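PDB 6JIG: GMP reductase, which probably catalyses the irreversible NADPH-dependent deamination of GMP to IMP, helping to balance the cell's adenine and guanine nucleotides. Local coordinates for residues P10-V18 with V328-A336. The protein carries 1 engineered substitution. Residues are numbered along the deposited sequence; the frame is centred on the assembly and turned at random.
Sequences PTGLTYDDV and VPQLSAVLA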
# COMPACT_ATOMS: atom_id res chain seq x y z
N PRO A 10 38.66 10.97 2.21
CA PRO A 10 38.15 11.76 1.09
C PRO A 10 36.74 11.34 0.71
O PRO A 10 36.30 10.22 0.98
CB PRO A 10 39.13 11.45 -0.04
CG PRO A 10 39.49 10.01 0.23
CD PRO A 10 39.56 9.89 1.75
N THR A 11 36.03 12.24 0.04
CA THR A 11 34.66 11.97 -0.38
C THR A 11 34.64 11.60 -1.86
O THR A 11 35.21 12.33 -2.68
CB THR A 11 33.77 13.18 -0.11
OG1 THR A 11 33.61 13.32 1.30
CG2 THR A 11 32.39 12.98 -0.74
N GLY A 12 34.00 10.49 -2.19
CA GLY A 12 33.84 10.09 -3.58
C GLY A 12 32.44 10.43 -4.07
O GLY A 12 31.48 10.40 -3.31
N LEU A 13 32.34 10.77 -5.35
CA LEU A 13 31.07 11.19 -5.94
C LEU A 13 30.61 10.16 -6.96
O LEU A 13 31.43 9.54 -7.65
CB LEU A 13 31.22 12.54 -6.64
CG LEU A 13 31.78 13.65 -5.76
CD1 LEU A 13 31.97 14.90 -6.60
CD2 LEU A 13 30.85 13.92 -4.59
N THR A 14 29.30 10.01 -7.07
CA THR A 14 28.73 9.23 -8.17
C THR A 14 27.96 10.15 -9.11
O THR A 14 27.92 11.38 -8.92
CB THR A 14 27.85 8.09 -7.64
OG1 THR A 14 27.58 7.20 -8.73
CG2 THR A 14 26.53 8.65 -7.09
N TYR A 15 27.35 9.56 -10.14
CA TYR A 15 26.68 10.37 -11.17
C TYR A 15 25.59 11.24 -10.56
O TYR A 15 25.48 12.43 -10.89
CB TYR A 15 26.09 9.49 -12.26
CG TYR A 15 27.14 8.68 -12.98
CD1 TYR A 15 28.22 9.30 -13.58
CD2 TYR A 15 27.05 7.29 -13.04
CE1 TYR A 15 29.19 8.55 -14.24
CE2 TYR A 15 28.03 6.53 -13.71
CZ TYR A 15 29.09 7.18 -14.30
OH TYR A 15 30.06 6.48 -14.97
N ASP A 16 24.78 10.67 -9.66
CA ASP A 16 23.70 11.44 -9.04
C ASP A 16 24.20 12.56 -8.12
O ASP A 16 23.36 13.33 -7.63
CB ASP A 16 22.78 10.52 -8.24
CG ASP A 16 21.76 9.83 -9.11
OD1 ASP A 16 21.64 10.20 -10.30
OD2 ASP A 16 21.07 8.93 -8.60
N ASP A 17 25.50 12.66 -7.87
CA ASP A 17 26.02 13.76 -7.06
C ASP A 17 26.29 15.04 -7.85
O ASP A 17 26.55 16.07 -7.23
CB ASP A 17 27.31 13.36 -6.34
CG ASP A 17 27.08 12.39 -5.18
OD1 ASP A 17 26.25 12.69 -4.30
OD2 ASP A 17 27.73 11.32 -5.14
N VAL A 18 26.29 15.00 -9.18
CA VAL A 18 26.74 16.16 -9.94
C VAL A 18 25.80 16.45 -11.11
O VAL A 18 25.01 15.61 -11.54
CB VAL A 18 28.20 15.99 -10.46
CG1 VAL A 18 29.17 15.81 -9.29
CG2 VAL A 18 28.30 14.79 -11.40
N VAL A 328 34.33 2.21 -5.11
CA VAL A 328 34.60 3.64 -5.24
C VAL A 328 33.42 4.25 -5.98
O VAL A 328 33.01 3.71 -7.02
CB VAL A 328 35.91 3.93 -5.99
CG1 VAL A 328 36.13 5.46 -6.11
CG2 VAL A 328 37.10 3.29 -5.32
N PRO A 329 32.82 5.33 -5.48
CA PRO A 329 31.74 6.00 -6.22
C PRO A 329 32.19 6.30 -7.64
O PRO A 329 33.31 6.76 -7.86
CB PRO A 329 31.49 7.27 -5.39
CG PRO A 329 31.83 6.80 -3.95
CD PRO A 329 33.08 5.96 -4.17
N GLN A 330 31.31 6.04 -8.60
CA GLN A 330 31.79 5.80 -9.96
C GLN A 330 32.30 7.06 -10.64
O GLN A 330 33.23 6.99 -11.45
CB GLN A 330 30.68 5.15 -10.80
CG GLN A 330 31.08 4.87 -12.27
CD GLN A 330 32.08 3.71 -12.43
OE1 GLN A 330 32.83 3.37 -11.52
NE2 GLN A 330 32.08 3.11 -13.62
N LEU A 331 31.73 8.24 -10.34
CA LEU A 331 32.25 9.44 -10.98
C LEU A 331 33.68 9.70 -10.55
O LEU A 331 34.55 10.01 -11.38
CB LEU A 331 31.37 10.66 -10.69
CG LEU A 331 31.80 11.89 -11.50
CD1 LEU A 331 31.08 11.93 -12.85
CD2 LEU A 331 31.56 13.21 -10.73
N SER A 332 33.97 9.54 -9.26
CA SER A 332 35.33 9.76 -8.78
C SER A 332 36.27 8.70 -9.35
O SER A 332 37.45 8.98 -9.59
CB SER A 332 35.37 9.71 -7.25
OG SER A 332 34.69 10.82 -6.68
N ALA A 333 35.79 7.47 -9.54
CA ALA A 333 36.65 6.43 -10.09
C ALA A 333 37.04 6.76 -11.52
O ALA A 333 38.21 6.61 -11.92
CB ALA A 333 35.95 5.07 -10.03
N VAL A 334 36.07 7.21 -12.32
CA VAL A 334 36.34 7.62 -13.70
C VAL A 334 37.31 8.80 -13.73
O VAL A 334 38.27 8.82 -14.51
CB VAL A 334 35.02 7.93 -14.41
CG1 VAL A 334 35.27 8.55 -15.82
CG2 VAL A 334 34.16 6.67 -14.51
N LEU A 335 37.06 9.81 -12.90
CA LEU A 335 37.95 10.97 -12.86
C LEU A 335 39.38 10.56 -12.56
O LEU A 335 40.32 11.00 -13.22
CB LEU A 335 37.47 11.98 -11.83
CG LEU A 335 36.25 12.84 -12.15
CD1 LEU A 335 35.80 13.57 -10.89
CD2 LEU A 335 36.54 13.86 -13.25
N ALA A 336 39.56 9.71 -11.54
CA ALA A 336 40.92 9.38 -11.12
C ALA A 336 41.59 8.49 -12.15
O ALA A 336 42.78 8.66 -12.45
CB ALA A 336 40.90 8.68 -9.75
O HOH W 1 29.84 3.76 -15.46
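Leu13 is held at both of its backbone polar atoms by Ser332, in the first turn of the helix that starts at 330. Leu13 N donates to Ser332 OG at 2.7 Å along a nearly straight line (170°), and Ser332 N returns a bond to Leu13 O at 3.0 Å. The hydroxyl can face Leu13 because Ser332 OG lies anti to its own carbonyl carbon (chi1 -68°); it is also hydrogen-bonded to Ser6 OG of a neighbouring subunit. Around this pair the packing is tight: Pro329, the N-cap residue, presses its CB to 3.2 Å from Leu13 O, while Gly12 packs its backbone against the proline ring and brings its CA to 3.3 Å from Ser332 OG. Leu331 fills the middle, its CD2 tip to tip with Val18 CG2 (3.7 Å) and its CD1 against Tyr15 CD1, with Phe472 and Ala366 adding to the apolar surroundings. In the TIM barrel of the IMPDH/GMPR family, helix 330-344 connects barrel strands 307-310 and 348-351, so the contact lays the N-terminal segment against the outer helical layer. Thr14 N donates to the anti lone pair of Asp17 OD2 (2.8 Å), a bond that spans the short 3-10 turn carrying Tyr15. Toward the far end of Tyr15 direct polar contact gives way to a water-mediated link. Tyr15 and Gln330 run side by side, ring and amide planes 88° apart, and a water in the plane of the ring bridges Tyr15 OH (2.8 Å) to Gln330 NE2 (3.0 Å). That amide nitrogen also bonds Ile310 O, next to Gly311 of the predicted NAD(+) site.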